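DUF115 domain-containing protein (Magnetospirillum magneticum AMB-1, PDB 5MU5) is a glycosyltransferase of the Maf family that is involved in flagella formation and probably attaches sugars to flagellin. Local coordinates at residues 240-245 with 634-639; 545-550 with 642-647. All blocks are in the same frame, centred on the assembly; numbering follows the deposited sequence.

Contact 1 of 2, residues 240-245 with 634-639; sequences GFLHDE and RVMTLQ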
ATOM      1  N   GLY A 240      -3.686  -7.833  -3.095  1.00 41.88           N
ATOM      2  CA  GLY A 240      -4.967  -8.379  -3.442  1.00 41.72           C
ATOM      3  C   GLY A 240      -4.976  -9.889  -3.459  1.00 42.14           C
ATOM      4  O   GLY A 240      -4.013 -10.538  -3.883  1.00 49.67           O
ATOM      5  N   PHE A 241      -6.095 -10.432  -3.031  1.00 39.98           N
ATOM      6  CA  PHE A 241      -6.325 -11.854  -2.969  1.00 42.19           C
ATOM      7  C   PHE A 241      -6.877 -12.404  -4.278  1.00 39.45           C
ATOM      8  O   PHE A 241      -7.574 -11.719  -5.010  1.00 42.68           O
ATOM      9  CB  PHE A 241      -7.283 -12.157  -1.816  1.00 44.56           C
ATOM     10  CG  PHE A 241      -6.762 -11.712  -0.486  1.00 50.54           C
ATOM     11  CD1 PHE A 241      -5.489 -12.104  -0.062  1.00 57.83           C
ATOM     12  CD2 PHE A 241      -7.540 -10.937   0.366  1.00 55.86           C
ATOM     13  CE1 PHE A 241      -4.997 -11.707   1.173  1.00 59.52           C
ATOM     14  CE2 PHE A 241      -7.048 -10.535   1.612  1.00 57.17           C
ATOM     15  CZ  PHE A 241      -5.777 -10.915   2.008  1.00 57.47           C
ATOM     16  N   LEU A 242      -6.592 -13.666  -4.539  1.00 37.81           N
ATOM     17  CA  LEU A 242      -6.976 -14.299  -5.781  1.00 37.98           C
ATOM     18  C   LEU A 242      -8.411 -13.992  -6.186  1.00 39.39           C
ATOM     19  O   LEU A 242      -8.663 -13.596  -7.311  1.00 38.02           O
ATOM     20  CB  LEU A 242      -6.786 -15.819  -5.677  1.00 37.07           C
ATOM     21  CG  LEU A 242      -7.150 -16.613  -6.927  1.00 38.31           C
ATOM     22  CD1 LEU A 242      -6.292 -16.178  -8.102  1.00 39.42           C
ATOM     23  CD2 LEU A 242      -7.026 -18.106  -6.699  1.00 39.76           C
ATOM     24  N   HIS A 243      -9.357 -14.185  -5.275  1.00 41.39           N
ATOM     25  CA  HIS A 243     -10.770 -14.072  -5.643  1.00 43.24           C
ATOM     26  C   HIS A 243     -11.192 -12.661  -5.943  1.00 42.11           C
ATOM     27  O   HIS A 243     -12.028 -12.465  -6.815  1.00 44.05           O
ATOM     28  CB  HIS A 243     -11.678 -14.700  -4.589  1.00 43.02           C
ATOM     29  CG  HIS A 243     -11.473 -16.168  -4.447  1.00 44.33           C
ATOM     30  ND1 HIS A 243     -11.656 -16.835  -3.256  1.00 45.12           N
ATOM     31  CD2 HIS A 243     -11.029 -17.087  -5.334  1.00 44.40           C
ATOM     32  CE1 HIS A 243     -11.384 -18.113  -3.430  1.00 44.71           C
ATOM     33  NE2 HIS A 243     -10.990 -18.291  -4.679  1.00 44.55           N
ATOM     34  N   ASP A 244     -10.621 -11.687  -5.237  1.00 43.38           N
ATOM     35  CA  ASP A 244     -10.890 -10.279  -5.549  1.00 43.21           C
ATOM     36  C   ASP A 244     -10.268  -9.914  -6.897  1.00 41.55           C
ATOM     37  O   ASP A 244     -10.836  -9.153  -7.645  1.00 40.31           O
ATOM     38  CB  ASP A 244     -10.366  -9.349  -4.443  1.00 46.13           C
ATOM     39  CG  ASP A 244     -11.022  -9.624  -3.096  1.00 52.12           C
ATOM     40  OD1 ASP A 244     -12.268  -9.789  -3.067  1.00 53.10           O
ATOM     41  OD2 ASP A 244     -10.291  -9.699  -2.065  1.00 63.59           O
ATOM     42  N   GLU A 245      -9.100 -10.458  -7.211  1.00 41.66           N
ATOM     43  CA  GLU A 245      -8.484 -10.167  -8.492  1.00 44.01           C
ATOM     44  C   GLU A 245      -9.307 -10.787  -9.601  1.00 42.43           C
ATOM     45  O   GLU A 245      -9.392 -10.223 -10.673  1.00 41.25           O
ATOM     46  CB  GLU A 245      -7.040 -10.645  -8.553  1.00 45.85           C
ATOM     47  CG  GLU A 245      -6.123  -9.921  -7.569  1.00 51.26           C
ATOM     48  CD  GLU A 245      -5.912  -8.442  -7.881  1.00 53.95           C
ATOM     49  OE1 GLU A 245      -5.803  -8.082  -9.072  1.00 57.66           O
ATOM     50  OE2 GLU A 245      -5.820  -7.638  -6.919  1.00 60.96           O
ATOM     51  N   ARG A 634      -2.480 -26.372  -5.967  1.00 46.18           N
ATOM     52  CA  ARG A 634      -3.342 -27.201  -6.824  1.00 48.69           C
ATOM     53  C   ARG A 634      -4.771 -26.636  -6.932  1.00 46.76           C
ATOM     54  O   ARG A 634      -5.317 -26.508  -8.034  1.00 46.95           O
ATOM     55  CB  ARG A 634      -3.377 -28.648  -6.299  1.00 54.99           C
ATOM     56  CG  ARG A 634      -4.347 -29.556  -7.027  1.00 61.34           C
ATOM     57  CD  ARG A 634      -4.155 -31.029  -6.689  1.00 68.90           C
ATOM     58  NE  ARG A 634      -4.943 -31.835  -7.626  1.00 78.68           N
ATOM     59  CZ  ARG A 634      -6.254 -32.069  -7.529  1.00 83.19           C
ATOM     60  NH1 ARG A 634      -6.963 -31.589  -6.509  1.00 85.49           N
ATOM     61  NH2 ARG A 634      -6.864 -32.792  -8.468  1.00 89.26           N
ATOM     62  N   VAL A 635      -5.382 -26.325  -5.795  1.00 42.93           N
ATOM     63  CA  VAL A 635      -6.700 -25.704  -5.794  1.00 45.08           C
ATOM     64  C   VAL A 635      -6.690 -24.358  -6.561  1.00 44.32           C
ATOM     65  O   VAL A 635      -7.593 -24.082  -7.347  1.00 46.97           O
ATOM     66  CB  VAL A 635      -7.218 -25.491  -4.351  1.00 45.94           C
ATOM     67  CG1 VAL A 635      -8.420 -24.549  -4.322  1.00 46.22           C
ATOM     68  CG2 VAL A 635      -7.567 -26.829  -3.712  1.00 44.86           C
ATOM     69  N   MET A 636      -5.672 -23.535  -6.342  1.00 42.04           N
ATOM     70  CA  MET A 636      -5.565 -22.259  -7.035  1.00 41.61           C
ATOM     71  C   MET A 636      -5.436 -22.462  -8.551  1.00 44.32           C
ATOM     72  O   MET A 636      -6.030 -21.735  -9.346  1.00 46.15           O
ATOM     73  CB  MET A 636      -4.353 -21.469  -6.542  1.00 39.27           C
ATOM     74  CG  MET A 636      -4.467 -20.991  -5.110  1.00 39.36           C
ATOM     75  SD  MET A 636      -2.998 -20.113  -4.537  1.00 40.67           S
ATOM     76  CE  MET A 636      -3.249 -18.519  -5.319  1.00 40.80           C
ATOM     77  N   THR A 637      -4.637 -23.447  -8.931  1.00 43.09           N
ATOM     78  CA  THR A 637      -4.425 -23.793 -10.316  1.00 43.00           C
ATOM     79  C   THR A 637      -5.751 -24.132 -10.985  1.00 43.67           C
ATOM     80  O   THR A 637      -6.070 -23.605 -12.049  1.00 44.04           O
ATOM     81  CB  THR A 637      -3.453 -24.989 -10.405  1.00 43.84           C
ATOM     82  OG1 THR A 637      -2.142 -24.554 -10.017  1.00 42.09           O
ATOM     83  CG2 THR A 637      -3.416 -25.587 -11.808  1.00 43.98           C
ATOM     84  N   LEU A 638      -6.521 -25.008 -10.349  1.00 44.68           N
ATOM     85  CA  LEU A 638      -7.812 -25.419 -10.896  1.00 46.89           C
ATOM     86  C   LEU A 638      -8.806 -24.285 -10.938  1.00 44.78           C
ATOM     87  O   LEU A 638      -9.602 -24.216 -11.861  1.00 47.86           O
ATOM     88  CB  LEU A 638      -8.401 -26.570 -10.088  1.00 47.69           C
ATOM     89  CG  LEU A 638      -7.621 -27.870 -10.233  1.00 49.23           C
ATOM     90  CD1 LEU A 638      -8.056 -28.823  -9.134  1.00 50.00           C
ATOM     91  CD2 LEU A 638      -7.809 -28.483 -11.619  1.00 50.35           C
ATOM     92  N   GLN A 639      -8.769 -23.406  -9.941  1.00 43.17           N
ATOM     93  CA  GLN A 639      -9.707 -22.269  -9.896  1.00 42.66           C
ATOM     94  C   GLN A 639      -9.440 -21.283 -11.019  1.00 42.22           C
ATOM     95  O   GLN A 639     -10.363 -20.778 -11.665  1.00 39.14           O
ATOM     96  CB  GLN A 639      -9.642 -21.562  -8.543  1.00 41.67           C
ATOM     97  CG  GLN A 639     -10.390 -22.325  -7.472  1.00 42.01           C
ATOM     98  CD  GLN A 639     -10.577 -21.545  -6.193  1.00 41.56           C
ATOM     99  OE1 GLN A 639     -10.078 -20.438  -6.048  1.00 40.61           O
ATOM    100  NE2 GLN A 639     -11.301 -22.136  -5.243  1.00 44.04           N
TER
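Gln639 OE1 reaches the edge of the His243 ring across this interface, and the single hydrogen bond between the two residues illustrates how two helices can be joined by side-chain ends while their backbones stay well apart. The imidazole gives its NE2 proton to Gln639 OE1 over 2.7 Å, with an N-H...O angle of 167°. The oxygen sits at the ring edge and almost exactly in the ring plane. On the amide side the fit is less regular: the donor stands 25° out of the carbonyl plane, and ring and amide planes are turned 36° against each other. Because the glutamine runs extended beyond CG, its amide carries OE1 across to the imidazole; the two side chains cross at about a right angle. Both residues are buried, so the bond satisfies one polar atom on each side away from solvent.

The arrangement ties the start of helix 242-257 to helix 618-646, a long member of the Maf helical bundle. Phe241 occupies the N-cap position of helix 242-257, and Thr597 of helix 589-609 takes the backbone N-H of Leu242. Beside the polar bond, the apolar part is looser across these segments. CD2 of Leu242 reaches CE of Met636 at 4.0 Å. The methionine, bent at chi3, brings that methyl up to the leucine. The same CD2 of Leu242 lies 3.9 Å from Gln639 OE1, flanking the bonded oxygen with a methyl group. Ile93 of helix 92-107 packs on all four of these residues. Solvent lies elsewhere: Asp244 on the one helix and Arg634 on the other are exposed and take no part in the contact.

Contact 2 of 2, residues 545-550 with 642-647; sequences DWPRSI and WYFDNI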
ATOM      1  N   ASP A 545      -1.545 -15.655 -23.123  1.00 57.85           N
ATOM      2  CA  ASP A 545      -2.378 -16.725 -22.586  1.00 57.22           C
ATOM      3  C   ASP A 545      -2.331 -16.577 -21.049  1.00 54.61           C
ATOM      4  O   ASP A 545      -1.396 -17.030 -20.393  1.00 56.70           O
ATOM      5  CB  ASP A 545      -1.870 -18.095 -23.051  1.00 59.37           C
ATOM      6  CG  ASP A 545      -2.769 -19.235 -22.604  1.00 64.17           C
ATOM      7  OD1 ASP A 545      -3.634 -19.012 -21.725  1.00 67.16           O
ATOM      8  OD2 ASP A 545      -2.613 -20.361 -23.116  1.00 65.00           O
ATOM      9  N   TRP A 546      -3.348 -15.930 -20.493  1.00 51.47           N
ATOM     10  CA  TRP A 546      -3.360 -15.554 -19.083  1.00 48.42           C
ATOM     11  C   TRP A 546      -3.351 -16.744 -18.120  1.00 48.54           C
ATOM     12  O   TRP A 546      -2.505 -16.799 -17.231  1.00 46.41           O
ATOM     13  CB  TRP A 546      -4.528 -14.586 -18.796  1.00 47.63           C
ATOM     14  CG  TRP A 546      -4.516 -13.377 -19.745  1.00 46.86           C
ATOM     15  CD1 TRP A 546      -5.416 -13.094 -20.738  1.00 46.99           C
ATOM     16  CD2 TRP A 546      -3.521 -12.349 -19.800  1.00 45.17           C
ATOM     17  NE1 TRP A 546      -5.051 -11.933 -21.391  1.00 48.57           N
ATOM     18  CE2 TRP A 546      -3.888 -11.463 -20.840  1.00 46.64           C
ATOM     19  CE3 TRP A 546      -2.350 -12.093 -19.073  1.00 43.87           C
ATOM     20  CZ2 TRP A 546      -3.128 -10.339 -21.165  1.00 45.83           C
ATOM     21  CZ3 TRP A 546      -1.601 -10.968 -19.391  1.00 43.72           C
ATOM     22  CH2 TRP A 546      -1.991 -10.109 -20.434  1.00 44.73           C
ATOM     23  N   PRO A 547      -4.281 -17.700 -18.288  1.00 49.04           N
ATOM     24  CA  PRO A 547      -4.257 -18.790 -17.334  1.00 50.67           C
ATOM     25  C   PRO A 547      -2.941 -19.546 -17.381  1.00 53.52           C
ATOM     26  O   PRO A 547      -2.441 -19.996 -16.343  1.00 54.65           O
ATOM     27  CB  PRO A 547      -5.429 -19.685 -17.768  1.00 50.35           C
ATOM     28  CG  PRO A 547      -5.790 -19.254 -19.145  1.00 49.35           C
ATOM     29  CD  PRO A 547      -5.412 -17.812 -19.225  1.00 50.37           C
ATOM     30  N   ARG A 548      -2.368 -19.654 -18.574  1.00 55.35           N
ATOM     31  CA  ARG A 548      -1.118 -20.371 -18.736  1.00 55.86           C
ATOM     32  C   ARG A 548       0.002 -19.694 -17.941  1.00 53.01           C
ATOM     33  O   ARG A 548       0.729 -20.371 -17.209  1.00 51.08           O
ATOM     34  CB  ARG A 548      -0.764 -20.508 -20.211  1.00 59.49           C
ATOM     35  CG  ARG A 548       0.381 -21.455 -20.457  1.00 63.36           C
ATOM     36  CD  ARG A 548       0.659 -21.641 -21.938  1.00 69.49           C
ATOM     37  NE  ARG A 548       1.986 -22.221 -22.118  1.00 72.85           N
ATOM     38  CZ  ARG A 548       2.478 -22.667 -23.266  1.00 78.74           C
ATOM     39  NH1 ARG A 548       1.761 -22.619 -24.383  1.00 81.07           N
ATOM     40  NH2 ARG A 548       3.705 -23.175 -23.294  1.00 83.25           N
ATOM     41  N   SER A 549       0.113 -18.371 -18.057  1.00 49.36           N
ATOM     42  CA  SER A 549       1.069 -17.587 -17.267  1.00 48.24           C
ATOM     43  C   SER A 549       0.903 -17.776 -15.759  1.00 47.30           C
ATOM     44  O   SER A 549       1.877 -17.816 -15.010  1.00 44.87           O
ATOM     45  CB  SER A 549       0.851 -16.098 -17.514  1.00 51.23           C
ATOM     46  OG  SER A 549       0.841 -15.807 -18.893  1.00 59.90           O
ATOM     47  N   ILE A 550      -0.346 -17.838 -15.315  1.00 44.88           N
ATOM     48  CA  ILE A 550      -0.630 -17.947 -13.903  1.00 44.75           C
ATOM     49  C   ILE A 550      -0.227 -19.329 -13.407  1.00 45.66           C
ATOM     50  O   ILE A 550       0.489 -19.463 -12.420  1.00 43.71           O
ATOM     51  CB  ILE A 550      -2.108 -17.654 -13.597  1.00 43.50           C
ATOM     52  CG1 ILE A 550      -2.429 -16.191 -13.951  1.00 43.11           C
ATOM     53  CG2 ILE A 550      -2.395 -17.891 -12.125  1.00 43.98           C
ATOM     54  CD1 ILE A 550      -3.903 -15.877 -14.114  1.00 42.39           C
ATOM     55  N   TRP A 642     -10.566 -22.871 -14.425  1.00 49.18           N
ATOM     56  CA  TRP A 642     -12.021 -22.791 -14.447  1.00 49.08           C
ATOM     57  C   TRP A 642     -12.522 -21.348 -14.642  1.00 48.27           C
ATOM     58  O   TRP A 642     -13.482 -21.111 -15.371  1.00 48.52           O
ATOM     59  CB  TRP A 642     -12.557 -23.357 -13.136  1.00 49.87           C
ATOM     60  CG  TRP A 642     -13.992 -23.090 -12.880  1.00 52.21           C
ATOM     61  CD1 TRP A 642     -15.046 -23.791 -13.366  1.00 53.16           C
ATOM     62  CD2 TRP A 642     -14.540 -22.059 -12.041  1.00 52.42           C
ATOM     63  NE1 TRP A 642     -16.222 -23.258 -12.895  1.00 55.40           N
ATOM     64  CE2 TRP A 642     -15.940 -22.189 -12.087  1.00 53.05           C
ATOM     65  CE3 TRP A 642     -13.982 -21.032 -11.267  1.00 51.60           C
ATOM     66  CZ2 TRP A 642     -16.799 -21.341 -11.377  1.00 51.98           C
ATOM     67  CZ3 TRP A 642     -14.836 -20.182 -10.569  1.00 51.03           C
ATOM     68  CH2 TRP A 642     -16.231 -20.347 -10.633  1.00 52.49           C
ATOM     69  N   TYR A 643     -11.871 -20.393 -13.978  1.00 46.67           N
ATOM     70  CA  TYR A 643     -12.280 -18.992 -14.041  1.00 46.03           C
ATOM     71  C   TYR A 643     -12.102 -18.401 -15.420  1.00 47.49           C
ATOM     72  O   TYR A 643     -13.008 -17.742 -15.918  1.00 48.56           O
ATOM     73  CB  TYR A 643     -11.503 -18.157 -13.027  1.00 45.95           C
ATOM     74  CG  TYR A 643     -11.510 -16.678 -13.278  1.00 42.82           C
ATOM     75  CD1 TYR A 643     -12.567 -15.891 -12.871  1.00 43.59           C
ATOM     76  CD2 TYR A 643     -10.439 -16.063 -13.904  1.00 43.07           C
ATOM     77  CE1 TYR A 643     -12.568 -14.522 -13.101  1.00 44.00           C
ATOM     78  CE2 TYR A 643     -10.419 -14.695 -14.116  1.00 41.88           C
ATOM     79  CZ  TYR A 643     -11.487 -13.926 -13.721  1.00 42.61           C
ATOM     80  OH  TYR A 643     -11.473 -12.557 -13.937  1.00 41.49           O
ATOM     81  N   PHE A 644     -10.937 -18.621 -16.020  1.00 46.70           N
ATOM     82  CA  PHE A 644     -10.678 -18.117 -17.357  1.00 49.22           C
ATOM     83  C   PHE A 644     -11.562 -18.779 -18.412  1.00 53.96           C
ATOM     84  O   PHE A 644     -11.951 -18.122 -19.380  1.00 53.68           O
ATOM     85  CB  PHE A 644      -9.184 -18.162 -17.717  1.00 47.21           C
ATOM     86  CG  PHE A 644      -8.417 -16.995 -17.160  1.00 45.59           C
ATOM     87  CD1 PHE A 644      -8.470 -15.767 -17.781  1.00 43.54           C
ATOM     88  CD2 PHE A 644      -7.698 -17.114 -15.981  1.00 44.98           C
ATOM     89  CE1 PHE A 644      -7.801 -14.678 -17.249  1.00 44.65           C
ATOM     90  CE2 PHE A 644      -7.025 -16.033 -15.447  1.00 43.67           C
ATOM     91  CZ  PHE A 644      -7.073 -14.812 -16.079  1.00 44.86           C
ATOM     92  N   ASP A 645     -11.895 -20.055 -18.223  1.00 57.51           N
ATOM     93  CA  ASP A 645     -12.838 -20.722 -19.117  1.00 61.99           C
ATOM     94  C   ASP A 645     -14.252 -20.121 -19.067  1.00 60.44           C
ATOM     95  O   ASP A 645     -14.944 -20.137 -20.063  1.00 61.69           O
ATOM     96  CB  ASP A 645     -12.925 -22.219 -18.803  1.00 67.58           C
ATOM     97  CG  ASP A 645     -11.750 -23.005 -19.357  1.00 72.48           C
ATOM     98  OD1 ASP A 645     -11.059 -22.503 -20.266  1.00 81.00           O
ATOM     99  OD2 ASP A 645     -11.512 -24.136 -18.890  1.00 78.76           O
ATOM    100  N   ASN A 646     -14.656 -19.569 -17.924  1.00 58.00           N
ATOM    101  CA  ASN A 646     -16.020 -19.081 -17.733  1.00 57.40           C
ATOM    102  C   ASN A 646     -16.165 -17.595 -17.454  1.00 55.29           C
ATOM    103  O   ASN A 646     -17.243 -17.145 -17.031  1.00 48.64           O
ATOM    104  CB  ASN A 646     -16.632 -19.821 -16.544  1.00 60.21           C
ATOM    105  CG  ASN A 646     -16.726 -21.299 -16.776  1.00 61.19           C
ATOM    106  OD1 ASN A 646     -16.292 -22.093 -15.949  1.00 65.15           O
ATOM    107  ND2 ASN A 646     -17.265 -21.679 -17.916  1.00 65.62           N
ATOM    108  N   ILE A 647     -15.093 -16.838 -17.683  1.00 54.07           N
ATOM    109  CA  ILE A 647     -15.065 -15.417 -17.330  1.00 53.08           C
ATOM    110  C   ILE A 647     -16.256 -14.632 -17.923  1.00 55.48           C
ATOM    111  O   ILE A 647     -16.838 -13.769 -17.252  1.00 55.79           O
ATOM    112  CB  ILE A 647     -13.687 -14.784 -17.665  1.00 50.34           C
ATOM    113  CG1 ILE A 647     -13.598 -13.377 -17.077  1.00 49.57           C
ATOM    114  CG2 ILE A 647     -13.417 -14.769 -19.162  1.00 52.32           C
ATOM    115  CD1 ILE A 647     -12.187 -12.828 -17.011  1.00 48.61           C
TER
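The ring of Phe644 is held between two neighbours: Pro547 CD lies over one face, and CD2 of Tyr643, from its own helix, stands 3.6 Å above the plane of the other, each offset toward the rim. In turn, Phe644 CE2 lies at the edge of the Tyr643 ring, in its plane. This is antiparallel packing within the Maf helical bundle, the axes of the short segments 546-550 and 642-646 running at 170° and 10.2 Å apart. Pro547 makes a CH-pi contact, its CD 4.0 Å from the centroid of the Phe644 ring and 20° off the normal. With CG anti to the carbonyl carbon (chi1 -81°), the phenyl group extends toward the first turn of helix 546-564. There Trp546 CB approaches Phe644 CE1 obliquely at 3.6 Å, while the indole NE1 bonds to the backbone O of Trp541. An alanine at Phe644 would remove the ring and is likely to open a gap between the helices, leaving Pro547, Trp546 and Ile550 without their shared partner. Asp545 caps the same turn, its OD1 accepting a weak bond from Arg548 N. At the far rim of the phenyl ring, Ile550 CD1 comes within 3.4 Å of Phe644 CE2.

In the fold
Contacts 1 and 2 both use the long helix 618-646, which packs against helix 242-257 and helix 546-564; contact 2 uses the last turns of that helix, around Phe644. The centres of contact 1 and contact 2 lie about 11 Å apart. The two are linked beyond the shared helix. Tyr643, which backs the phenyl ring in contact 2, also packs on Thr249 and Arg250 of the helix used in contact 1, while Met636 of contact 1 touches Leu554 of helix 546-564. Helix 589-609 joins both sites through Phe593, which meets Leu242 and Ile550. The centres lie about 21 and 26 Å from the centre of the chain, on the same side of it.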